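Local coordinates for protein cytidine deaminase (Burkholderia pseudomallei, PDB 3DMO) that catalyses the zinc-dependent hydrolytic deamination of cytidine and 2'-deoxycytidine to uridine and 2'-deoxyuridine, and probably scavenges these nucleosides for UMP synthesis, at residues A[66-71]-A[100-105]; A[39-44]-A[73-78]; A[111-116]-A[128-133]; A[15-20]-A[43-48]. All coordinates share one frame; numbering follows the deposited sequence.

Contact 1 (A[66-71]-A[100-105])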
loop_
_atom_site.group_PDB
_atom_site.type_symbol
_atom_site.label_atom_id
_atom_site.label_comp_id
_atom_site.label_asym_id
_atom_site.label_seq_id
_atom_site.Cartn_x
_atom_site.Cartn_y
_atom_site.Cartn_z
ATOM N N ALA A 66 2.695 12.546 -8.526
ATOM C CA ALA A 66 3.390 13.171 -9.661
ATOM C C ALA A 66 3.876 12.148 -10.690
ATOM O O ALA A 66 3.642 12.304 -11.884
ATOM C CB ALA A 66 4.555 14.038 -9.178
ATOM N N LEU A 67 4.523 11.085 -10.217
ATOM C CA LEU A 67 5.034 10.048 -11.109
ATOM C C LEU A 67 3.926 9.260 -11.818
ATOM O O LEU A 67 4.030 8.999 -13.015
ATOM C CB LEU A 67 5.971 9.098 -10.364
ATOM C CG LEU A 67 7.366 9.617 -9.982
ATOM C CD1 LEU A 67 7.958 8.816 -8.808
ATOM C CD2 LEU A 67 8.320 9.599 -11.187
ATOM N N PHE A 68 2.869 8.891 -11.093
ATOM C CA PHE A 68 1.750 8.160 -11.709
ATOM C C PHE A 68 1.044 9.015 -12.776
ATOM O O PHE A 68 0.622 8.494 -13.822
ATOM C CB PHE A 68 0.742 7.656 -10.661
ATOM C CG PHE A 68 1.321 6.700 -9.640
ATOM C CD1 PHE A 68 0.749 6.618 -8.368
ATOM C CD2 PHE A 68 2.415 5.890 -9.936
ATOM C CE1 PHE A 68 1.254 5.746 -7.405
ATOM C CE2 PHE A 68 2.932 5.006 -8.976
ATOM C CZ PHE A 68 2.345 4.939 -7.709
ATOM N N SER A 69 0.945 10.326 -12.514
ATOM C CA SER A 69 0.357 11.274 -13.466
ATOM C C SER A 69 1.181 11.362 -14.750
ATOM O O SER A 69 0.634 11.337 -15.855
ATOM C CB SER A 69 0.213 12.659 -12.834
ATOM O OG SER A 69 -0.897 12.711 -11.958
ATOM N N ALA A 70 2.497 11.457 -14.604
ATOM C CA ALA A 70 3.397 11.473 -15.752
ATOM C C ALA A 70 3.328 10.160 -16.550
ATOM O O ALA A 70 3.303 10.181 -17.778
ATOM C CB ALA A 70 4.813 11.755 -15.311
ATOM N N LEU A 71 3.299 9.027 -15.850
ATOM C CA LEU A 71 3.133 7.722 -16.505
ATOM C C LEU A 71 1.841 7.642 -17.316
ATOM O O LEU A 71 1.845 7.186 -18.460
ATOM C CB LEU A 71 3.198 6.572 -15.484
ATOM C CG LEU A 71 4.524 5.844 -15.186
ATOM C CD1 LEU A 71 4.875 4.827 -16.263
ATOM C CD2 LEU A 71 5.704 6.789 -14.966
ATOM N N ARG A 100 10.491 6.196 -2.190
ATOM C CA ARG A 100 11.853 5.893 -2.643
ATOM C C ARG A 100 11.895 4.675 -3.567
ATOM O O ARG A 100 12.619 4.679 -4.560
ATOM C CB ARG A 100 12.800 5.712 -1.453
ATOM C CG ARG A 100 12.990 6.976 -0.629
ATOM C CD ARG A 100 13.936 6.739 0.540
ATOM N NE ARG A 100 13.850 7.805 1.535
ATOM C CZ ARG A 100 14.796 8.117 2.422
ATOM N NH1 ARG A 100 15.950 7.449 2.472
ATOM N NH2 ARG A 100 14.572 9.098 3.285
ATOM N N GLN A 101 11.101 3.651 -3.250
ATOM C CA GLN A 101 11.039 2.436 -4.067
ATOM C C GLN A 101 10.428 2.712 -5.445
ATOM O O GLN A 101 10.911 2.210 -6.472
ATOM C CB GLN A 101 10.257 1.336 -3.339
ATOM C CG GLN A 101 10.344 -0.056 -3.984
ATOM C CD GLN A 101 11.749 -0.625 -3.944
ATOM O OE1 GLN A 101 12.352 -0.754 -2.877
ATOM N NE2 GLN A 101 12.280 -0.969 -5.113
ATOM N N VAL A 102 9.388 3.548 -5.466
ATOM C CA VAL A 102 8.733 3.944 -6.719
ATOM C C VAL A 102 9.627 4.906 -7.524
ATOM O O VAL A 102 9.773 4.752 -8.738
ATOM C CB VAL A 102 7.341 4.549 -6.459
ATOM C CG1 VAL A 102 6.741 5.132 -7.736
ATOM C CG2 VAL A 102 6.413 3.490 -5.865
ATOM N N MET A 103 10.257 5.861 -6.844
ATOM C CA MET A 103 11.211 6.752 -7.497
ATOM C C MET A 103 12.363 6.008 -8.150
ATOM O O MET A 103 12.784 6.370 -9.246
ATOM C CB MET A 103 11.760 7.802 -6.531
ATOM C CG MET A 103 10.767 8.892 -6.206
ATOM S SD MET A 103 11.555 10.242 -5.311
ATOM C CE MET A 103 11.937 9.460 -3.758
ATOM N N ILE A 104 12.871 4.965 -7.496
ATOM C CA ILE A 104 14.016 4.262 -8.064
ATOM C C ILE A 104 13.628 3.448 -9.305
ATOM O O ILE A 104 14.380 3.414 -10.277
ATOM C CB ILE A 104 14.835 3.452 -7.008
ATOM C CG1 ILE A 104 16.333 3.515 -7.376
ATOM C CG2 ILE A 104 14.313 2.014 -6.848
ATOM C CD1 ILE A 104 17.270 3.005 -6.316
ATOM N N GLU A 105 12.448 2.828 -9.280
ATOM C CA GLU A 105 11.957 2.066 -10.429
ATOM C C GLU A 105 11.585 2.962 -11.616
ATOM O O GLU A 105 11.997 2.697 -12.752
ATOM C CB GLU A 105 10.792 1.170 -10.026
ATOM C CG GLU A 105 10.129 0.492 -11.204
ATOM C CD GLU A 105 9.807 -0.952 -10.934
ATOM O OE1 GLU A 105 9.992 -1.404 -9.784
ATOM O OE2 GLU A 105 9.379 -1.628 -11.887
#
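Leu67 and Phe68 of helix 62-72 meet Val102 and Met103 of helix 97-107, joining the two helices at whose beginnings the zinc site of the cytidine deaminase fold is built: Cys61 and the predicted proton donor Glu63 at one, Cys96 and Cys99 at the other. The helices run in roughly the same direction, their local axes 33° apart and 11.2 Å from each other at closest, a wide spacing that side chains have to bridge. Two methyl groups share the work, Leu67 CD1 and Val102 CG1. CG1 of Val102, swung opposite the backbone N (chi1 172°), lies 4.0 Å from Leu67 CD1, and it approaches CE2 of Phe68 obliquely at the same distance of 4.0 Å. Leu67 and Val102 lie alongside one another, pointing opposite ways, whereas Met103 crosses Leu67 at about a right angle, its CG lying 3.8 Å from Leu67 CD1. Beyond the pair, Leu67 rests on Leu38 and Phe80 of the sheet, and Glu105 turns to Tyr26 and Tyr29 of the second subunit. All four touching side chains are buried and no hydrogen bond crosses between the segments, which leaves the join to dispersion and the exclusion of water.

Contact 2 (A[39-44]-A[73-78])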
loop_
_atom_site.group_PDB
_atom_site.type_symbol
_atom_site.label_atom_id
_atom_site.label_comp_id
_atom_site.label_asym_id
_atom_site.label_seq_id
_atom_site.Cartn_x
_atom_site.Cartn_y
_atom_site.Cartn_z
ATOM N N VAL A 39 9.928 17.013 -13.447
ATOM C CA VAL A 39 10.196 17.560 -14.775
ATOM C C VAL A 39 10.760 16.457 -15.651
ATOM O O VAL A 39 11.662 15.744 -15.238
ATOM C CB VAL A 39 11.112 18.832 -14.753
ATOM C CG1 VAL A 39 12.496 18.540 -14.155
ATOM C CG2 VAL A 39 11.217 19.440 -16.166
ATOM N N THR A 40 10.204 16.318 -16.848
ATOM C CA THR A 40 10.541 15.210 -17.732
ATOM C C THR A 40 11.708 15.542 -18.658
ATOM O O THR A 40 12.184 16.677 -18.700
ATOM C CB THR A 40 9.330 14.814 -18.598
ATOM O OG1 THR A 40 9.030 15.881 -19.505
ATOM C CG2 THR A 40 8.102 14.548 -17.733
ATOM N N ASN A 41 12.138 14.539 -19.413
ATOM C CA ASN A 41 13.168 14.697 -20.437
ATOM C C ASN A 41 12.903 15.815 -21.464
ATOM O O ASN A 41 13.850 16.458 -21.925
ATOM C CB ASN A 41 13.487 13.343 -21.109
ATOM C CG ASN A 41 12.258 12.644 -21.702
ATOM O OD1 ASN A 41 11.137 13.139 -21.644
ATOM N ND2 ASN A 41 12.487 11.467 -22.292
ATOM N N ASP A 42 11.636 16.057 -21.804
ATOM C CA ASP A 42 11.287 17.115 -22.749
ATOM C C ASP A 42 10.796 18.398 -22.066
ATOM O O ASP A 42 10.217 19.280 -22.708
ATOM C CB ASP A 42 10.307 16.603 -23.821
ATOM C CG ASP A 42 8.952 16.197 -23.261
ATOM O OD1 ASP A 42 8.067 15.849 -24.082
ATOM O OD2 ASP A 42 8.745 16.222 -22.030
ATOM N N GLY A 43 11.022 18.492 -20.756
ATOM C CA GLY A 43 10.772 19.726 -20.006
ATOM C C GLY A 43 9.373 19.953 -19.464
ATOM O O GLY A 43 9.088 21.024 -18.917
ATOM N N LYS A 44 8.495 18.962 -19.616
ATOM C CA LYS A 44 7.140 19.036 -19.080
ATOM C C LYS A 44 7.160 18.825 -17.567
ATOM O O LYS A 44 7.917 17.998 -17.058
ATOM C CB LYS A 44 6.251 17.993 -19.745
ATOM C CG LYS A 44 4.766 18.246 -19.594
ATOM C CD LYS A 44 3.998 17.501 -20.681
ATOM C CE LYS A 44 2.613 18.102 -20.912
ATOM N NZ LYS A 44 1.696 17.849 -19.764
ATOM N N ALA A 73 0.391 10.057 -18.678
ATOM C CA ALA A 73 0.579 10.933 -19.827
ATOM C C ALA A 73 1.526 10.343 -20.882
ATOM O O ALA A 73 1.789 10.977 -21.898
ATOM C CB ALA A 73 1.065 12.328 -19.367
ATOM N N GLY A 74 2.032 9.133 -20.646
ATOM C CA GLY A 74 2.866 8.443 -21.624
ATOM C C GLY A 74 4.365 8.545 -21.407
ATOM O O GLY A 74 5.146 8.177 -22.284
ATOM N N TYR A 75 4.778 9.047 -20.248
ATOM C CA TYR A 75 6.194 9.050 -19.906
ATOM C C TYR A 75 6.502 7.705 -19.295
ATOM O O TYR A 75 5.636 7.102 -18.652
ATOM C CB TYR A 75 6.561 10.228 -18.997
ATOM C CG TYR A 75 6.481 11.523 -19.757
ATOM C CD1 TYR A 75 7.582 11.995 -20.459
ATOM C CD2 TYR A 75 5.291 12.234 -19.822
ATOM C CE1 TYR A 75 7.507 13.168 -21.200
ATOM C CE2 TYR A 75 5.200 13.413 -20.552
ATOM C CZ TYR A 75 6.316 13.862 -21.238
ATOM O OH TYR A 75 6.244 15.022 -21.964
ATOM N N ARG A 76 7.714 7.226 -19.532
ATOM C CA ARG A 76 8.094 5.864 -19.182
ATOM C C ARG A 76 9.284 5.887 -18.227
ATOM O O ARG A 76 9.950 6.911 -18.088
ATOM C CB ARG A 76 8.405 5.103 -20.469
ATOM C CG ARG A 76 7.155 4.870 -21.317
ATOM C CD ARG A 76 7.489 4.782 -22.790
ATOM N NE ARG A 76 7.968 6.068 -23.299
ATOM C CZ ARG A 76 8.165 6.345 -24.587
ATOM N NH1 ARG A 76 7.905 5.432 -25.519
ATOM N NH2 ARG A 76 8.611 7.550 -24.944
ATOM N N PRO A 77 9.552 4.767 -17.535
ATOM C CA PRO A 77 10.723 4.775 -16.659
ATOM C C PRO A 77 11.986 5.306 -17.329
ATOM O O PRO A 77 12.315 4.918 -18.468
ATOM C CB PRO A 77 10.893 3.303 -16.297
ATOM C CG PRO A 77 9.487 2.770 -16.321
ATOM C CD PRO A 77 8.808 3.494 -17.459
ATOM N N GLY A 78 12.676 6.199 -16.628
ATOM C CA GLY A 78 13.916 6.780 -17.129
ATOM C C GLY A 78 13.740 8.080 -17.891
ATOM O O GLY A 78 14.729 8.683 -18.315
#
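The phenol ring of Tyr75 has Thr40 over one face and Asn41 and Asp42 at its edge. Thr40 CG2 stands 3.7 Å from the Tyr75 ring centroid, only 11° off the ring normal, a well-centred CH-pi contact in which the threonine crosses the tyrosine at about a right angle. At the edge, near the ring plane, Asn41 OD1 comes to 3.7 Å from Tyr75 CE1; the amide plane is turned 66° from the ring, while Asn41 ND2 is hydrogen-bonded to Glu79. The carboxylate of Asp42, also strongly turned against the ring, receives the phenol: Tyr75 OH donates to Asp42 OD2 over 2.8 Å, received on the syn lone pair of OD2, the side of OD1. Asp42 OD1 itself is 2.9 Å from Tyr75 OH. OD2 also accepts Thr40 OG1 at 2.6 Å, met nearly along the C-O direction, so two hydroxyls grip OD2 and fix the rotation of the carboxylate.

What presents these groups is a beta hairpin between strands 34-40 and 45-49. Thr40 to Gly43 form a type I turn, with Gly43 at positive phi as the classic G1 bulge, closed by Thr40 N to Lys44 O and Gly43 N to Thr40 O. Tyr75 follows a second glycine-dependent device, the Schellman motif at Gly74 that ends helix 62-72 and sends the chain on toward strand 80-87. Lys44 adds its aliphatic part beside the phenol, CD lying obliquely 3.6 Å from Tyr75 OH, and Tyr75 and Thr40 both touch Phe80 of strand 80-87.

Contact 3 (A[111-116]-A[128-133]); sequences LEVVLT and GDLLPD
Leu130, near the end of the short helix 127-130, gives the largest share of the buried surface and divides its two methyl groups between Val113 and Leu115 of strand 112-116. Its CD1 meets Val113 CG1 at 3.9 Å, the two side chains meeting end-on, tip to tip. Both CB atoms already face the other segment, and the torsions (chi1 -74° for Leu130, 179° for Val113) carry CD1 of Leu130 and CG1 of Val113 into touch. The backbones stay well apart, with Val113 CA and Leu130 CA separated by 9.0 Å. The second methyl makes a looser contact, CD2 of Leu130 lying 4.5 Å from CD1 of Leu115.

Val113 and Leu115 are two residues apart on an extended strand, and their side chains therefore rise from the same face of the sheet; Val114 between them serves the other face, where it packs on Ile15 of helix 11-22. This is the layered order of the deaminase fold, in which a mixed sheet carries helices on both sides. Strand 112-116 runs parallel to 80-87 and antiparallel to 122-126, and the chain leaves the latter straight into helix 127-130, which folds back over the sheet it has just left. Leu130 also touches Arg123 and Thr125 of that intervening strand, and both Leu130 and Leu115 reach Pro95 of the zinc-site loop. The Leu115 side chain is about 6 Å from that of Glu63, the predicted proton donor. The chain departs from helical geometry at Leu131 and runs on along the third subunit, and Asp133 forms a salt bridge with Arg123 of that neighbouring subunit.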
loop_
_atom_site.group_PDB
_atom_site.type_symbol
_atom_site.label_atom_id
_atom_site.label_comp_id
_atom_site.label_asym_id
_atom_site.label_seq_id
_atom_site.Cartn_x
_atom_site.Cartn_y
_atom_site.Cartn_z
ATOM N N LEU A 111 18.059 9.540 -10.908
ATOM C CA LEU A 111 17.092 10.643 -10.845
ATOM C C LEU A 111 17.519 11.669 -9.792
ATOM O O LEU A 111 17.800 11.303 -8.657
ATOM C CB LEU A 111 15.677 10.138 -10.530
ATOM C CG LEU A 111 14.607 11.217 -10.319
ATOM C CD1 LEU A 111 14.193 11.840 -11.628
ATOM C CD2 LEU A 111 13.392 10.672 -9.571
ATOM N N GLU A 112 17.563 12.941 -10.184
ATOM C CA GLU A 112 17.906 14.028 -9.267
ATOM C C GLU A 112 16.701 14.338 -8.390
ATOM O O GLU A 112 15.594 14.517 -8.894
ATOM C CB GLU A 112 18.340 15.275 -10.045
ATOM C CG GLU A 112 18.724 16.458 -9.167
ATOM C CD GLU A 112 19.152 17.679 -9.972
ATOM O OE1 GLU A 112 18.333 18.201 -10.755
ATOM O OE2 GLU A 112 20.307 18.129 -9.806
ATOM N N VAL A 113 16.925 14.386 -7.079
ATOM C CA VAL A 113 15.860 14.606 -6.111
ATOM C C VAL A 113 16.195 15.867 -5.303
ATOM O O VAL A 113 17.220 15.920 -4.623
ATOM C CB VAL A 113 15.689 13.370 -5.181
ATOM C CG1 VAL A 113 14.601 13.619 -4.152
ATOM C CG2 VAL A 113 15.377 12.110 -6.000
ATOM N N VAL A 114 15.346 16.884 -5.419
ATOM C CA VAL A 114 15.525 18.164 -4.736
ATOM C C VAL A 114 14.549 18.226 -3.557
ATOM O O VAL A 114 13.334 18.309 -3.758
ATOM C CB VAL A 114 15.253 19.374 -5.695
ATOM C CG1 VAL A 114 15.474 20.703 -4.974
ATOM C CG2 VAL A 114 16.109 19.284 -6.968
ATOM N N LEU A 115 15.082 18.169 -2.338
ATOM C CA LEU A 115 14.247 18.141 -1.131
ATOM C C LEU A 115 14.282 19.490 -0.443
ATOM O O LEU A 115 15.347 20.080 -0.286
ATOM C CB LEU A 115 14.735 17.055 -0.170
ATOM C CG LEU A 115 14.788 15.658 -0.769
ATOM C CD1 LEU A 115 15.481 14.718 0.208
ATOM C CD2 LEU A 115 13.373 15.185 -1.155
ATOM N N THR A 116 13.118 19.970 -0.026
ATOM C CA THR A 116 13.041 21.280 0.611
ATOM C C THR A 116 11.905 21.369 1.638
ATOM O O THR A 116 11.159 20.413 1.840
ATOM C CB THR A 116 12.974 22.420 -0.455
ATOM O OG1 THR A 116 13.215 23.687 0.173
ATOM C CG2 THR A 116 11.641 22.451 -1.192
ATOM N N GLY A 128 18.968 6.803 -6.022
ATOM C CA GLY A 128 19.885 5.755 -5.581
ATOM C C GLY A 128 20.479 6.014 -4.203
ATOM O O GLY A 128 20.601 5.097 -3.394
ATOM N N ASP A 129 20.860 7.261 -3.931
ATOM C CA ASP A 129 21.408 7.620 -2.613
ATOM C C ASP A 129 20.374 7.475 -1.496
ATOM O O ASP A 129 20.719 7.106 -0.373
ATOM C CB ASP A 129 21.961 9.045 -2.607
ATOM C CG ASP A 129 23.221 9.188 -3.451
ATOM O OD1 ASP A 129 23.999 8.220 -3.561
ATOM O OD2 ASP A 129 23.431 10.277 -4.013
ATOM N N LEU A 130 19.111 7.762 -1.816
ATOM C CA LEU A 130 18.010 7.650 -0.854
ATOM C C LEU A 130 17.673 6.197 -0.523
ATOM O O LEU A 130 17.115 5.904 0.544
ATOM C CB LEU A 130 16.767 8.378 -1.377
ATOM C CG LEU A 130 16.779 9.903 -1.335
ATOM C CD1 LEU A 130 15.614 10.425 -2.139
ATOM C CD2 LEU A 130 16.724 10.422 0.098
ATOM N N LEU A 131 18.021 5.293 -1.436
ATOM C CA LEU A 131 17.678 3.882 -1.287
ATOM C C LEU A 131 18.864 2.998 -1.670
ATOM O O LEU A 131 18.895 2.440 -2.780
ATOM C CB LEU A 131 16.426 3.545 -2.115
ATOM C CG LEU A 131 15.628 2.284 -1.754
ATOM C CD1 LEU A 131 15.017 2.367 -0.355
ATOM C CD2 LEU A 131 14.543 2.070 -2.793
ATOM N N PRO A 132 19.854 2.882 -0.760
ATOM C CA PRO A 132 21.071 2.123 -1.077
ATOM C C PRO A 132 20.800 0.626 -1.220
ATOM O O PRO A 132 19.996 0.058 -0.469
ATOM C CB PRO A 132 21.996 2.409 0.112
ATOM C CG PRO A 132 21.093 2.819 1.235
ATOM C CD PRO A 132 19.892 3.466 0.600
ATOM N N ASP A 133 21.454 0.011 -2.205
ATOM C CA ASP A 133 21.251 -1.392 -2.516
ATOM C C ASP A 133 19.758 -1.712 -2.601
ATOM O O ASP A 133 19.247 -2.549 -1.851
ATOM C CB ASP A 133 21.947 -2.284 -1.487
ATOM C CG ASP A 133 21.894 -3.758 -1.867
ATOM O OD1 ASP A 133 21.753 -4.063 -3.083
ATOM O OD2 ASP A 133 21.987 -4.613 -0.954
#

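Contact 4 (A[15-20]-A[43-48]); sequences IEAAKA and GKVFHG
The carbonyl oxygen of Ala17 lies over one face of the His47 imidazole, 3.3 Å from CE1 and farther from both ring nitrogens. It is a close polar approach to the ring and not a hydrogen bond; a carbonyl dipole so placed would be expected to favour whatever positive character the imidazole has. The methyl of the same alanine adds to the contact, Ala17 CB standing 3.8 Å from His47 CE1. One helical turn further on, Ala20 CB approaches His47 NE2 obliquely at 4.1 Å. His47 is brought there by its first torsion (chi1 -77°), which sets CG anti to the carbonyl carbon and carries the end of the ring toward the helix.

Helix 11-22 lies across one face of the mixed sheet, and this contact is its meeting with strand 45-49, an outermost strand within the chain. The local axes approach to 7.9 Å with 40° between their directions, a close spacing that suits alanine. Val45, two residues before His47 on the same side of the strand, points at the helix and touches Ala17 CB through CG1 at 4.3 Å, while Phe46 serves the reverse face, against helix 62-72. Ala17 and Ala18 pack on Ala37 of the adjoining strand.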
loop_
_atom_site.group_PDB
_atom_site.type_symbol
_atom_site.label_atom_id
_atom_site.label_comp_id
_atom_site.label_asym_id
_atom_site.label_seq_id
_atom_site.Cartn_x
_atom_site.Cartn_y
_atom_site.Cartn_z
ATOM N N ILE A 15 11.178 23.961 -7.263
ATOM C CA ILE A 15 10.683 24.077 -5.886
ATOM C C ILE A 15 9.401 24.909 -5.844
ATOM O O ILE A 15 8.438 24.549 -5.158
ATOM C CB ILE A 15 11.758 24.661 -4.941
ATOM C CG1 ILE A 15 12.814 23.593 -4.619
ATOM C CG2 ILE A 15 11.122 25.205 -3.652
ATOM C CD1 ILE A 15 14.152 24.155 -4.095
ATOM N N GLU A 16 9.377 26.012 -6.587
ATOM C CA GLU A 16 8.175 26.844 -6.662
ATOM C C GLU A 16 6.973 26.074 -7.217
ATOM O O GLU A 16 5.844 26.268 -6.770
ATOM C CB GLU A 16 8.421 28.135 -7.465
ATOM C CG GLU A 16 9.240 29.205 -6.714
ATOM C CD GLU A 16 8.685 29.525 -5.313
ATOM O OE1 GLU A 16 7.488 29.890 -5.204
ATOM O OE2 GLU A 16 9.445 29.405 -4.320
ATOM N N ALA A 17 7.221 25.192 -8.182
ATOM C CA ALA A 17 6.164 24.333 -8.725
ATOM C C ALA A 17 5.694 23.287 -7.697
ATOM O O ALA A 17 4.502 23.003 -7.596
ATOM C CB ALA A 17 6.625 23.676 -10.027
ATOM N N ALA A 18 6.630 22.741 -6.922
ATOM C CA ALA A 18 6.296 21.786 -5.859
ATOM C C ALA A 18 5.433 22.438 -4.771
ATOM O O ALA A 18 4.500 21.823 -4.256
ATOM C CB ALA A 18 7.558 21.188 -5.263
ATOM N N LYS A 19 5.736 23.688 -4.436
ATOM C CA LYS A 19 4.927 24.437 -3.463
ATOM C C LYS A 19 3.525 24.736 -4.000
ATOM O O LYS A 19 2.553 24.686 -3.254
ATOM C CB LYS A 19 5.636 25.730 -3.043
ATOM C CG LYS A 19 6.905 25.508 -2.257
ATOM C CD LYS A 19 7.584 26.827 -1.870
ATOM C CE LYS A 19 8.740 26.547 -0.925
ATOM N NZ LYS A 19 9.435 27.786 -0.485
ATOM N N ALA A 20 3.418 25.041 -5.294
ATOM C CA ALA A 20 2.112 25.236 -5.919
ATOM C C ALA A 20 1.299 23.937 -5.921
ATOM O O ALA A 20 0.091 23.970 -5.682
ATOM C CB ALA A 20 2.254 25.801 -7.343
ATOM N N GLY A 43 11.022 18.492 -20.756
ATOM C CA GLY A 43 10.772 19.726 -20.006
ATOM C C GLY A 43 9.373 19.953 -19.464
ATOM O O GLY A 43 9.088 21.024 -18.917
ATOM N N LYS A 44 8.495 18.962 -19.616
ATOM C CA LYS A 44 7.140 19.036 -19.080
ATOM C C LYS A 44 7.160 18.825 -17.567
ATOM O O LYS A 44 7.917 17.998 -17.058
ATOM C CB LYS A 44 6.251 17.993 -19.745
ATOM C CG LYS A 44 4.766 18.246 -19.594
ATOM C CD LYS A 44 3.998 17.501 -20.681
ATOM C CE LYS A 44 2.613 18.102 -20.912
ATOM N NZ LYS A 44 1.696 17.849 -19.764
ATOM N N VAL A 45 6.325 19.580 -16.865
ATOM C CA VAL A 45 6.261 19.533 -15.408
ATOM C C VAL A 45 4.944 18.906 -14.953
ATOM O O VAL A 45 3.878 19.240 -15.472
ATOM C CB VAL A 45 6.457 20.939 -14.793
ATOM C CG1 VAL A 45 6.262 20.917 -13.277
ATOM C CG2 VAL A 45 7.839 21.455 -15.128
ATOM N N PHE A 46 5.038 17.969 -14.011
ATOM C CA PHE A 46 3.862 17.347 -13.417
ATOM C C PHE A 46 3.811 17.627 -11.918
ATOM O O PHE A 46 4.798 17.403 -11.213
ATOM C CB PHE A 46 3.866 15.834 -13.674
ATOM C CG PHE A 46 3.605 15.474 -15.107
ATOM C CD1 PHE A 46 2.305 15.214 -15.545
ATOM C CD2 PHE A 46 4.645 15.429 -16.025
ATOM C CE1 PHE A 46 2.051 14.897 -16.878
ATOM C CE2 PHE A 46 4.396 15.113 -17.356
ATOM C CZ PHE A 46 3.093 14.845 -17.775
ATOM N N HIS A 47 2.662 18.123 -11.457
ATOM C CA HIS A 47 2.401 18.348 -10.036
ATOM C C HIS A 47 1.942 17.052 -9.377
ATOM O O HIS A 47 1.213 16.259 -9.975
ATOM C CB HIS A 47 1.275 19.365 -9.850
ATOM C CG HIS A 47 1.685 20.785 -10.064
ATOM N ND1 HIS A 47 2.965 21.151 -10.420
ATOM C CD2 HIS A 47 0.970 21.933 -9.997
ATOM C CE1 HIS A 47 3.024 22.466 -10.551
ATOM N NE2 HIS A 47 1.826 22.963 -10.302
ATOM N N GLY A 48 2.343 16.867 -8.127
ATOM C CA GLY A 48 1.800 15.814 -7.295
ATOM C C GLY A 48 1.534 16.363 -5.908
ATOM O O GLY A 48 2.211 17.286 -5.449
#

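Contacts 1, 3 and 4 lie on the two faces of one sheet, contact 2 at a turn at its end. Contact 4 dresses one face with helix 11-22, contacts 1 and 3 the other, and Ile15 touches Val114 and Thr116 to tie contact 4 to contact 3. Contacts 2 and 4 share Gly43 and Lys44, and Phe46 packs against Thr40, Ala73 and Tyr75. Probable hydrogen bonds join contact 1 to contact 2 (Ala70 O to Tyr75 N, 3.1 Å) and to contact 3 (Arg100 NH1 to Leu130 O, 2.7 Å). The Met103 side chain is about 7 Å from a bound zinc ion and about 5 Å from that of Glu63; contact 2 lies away from the active site.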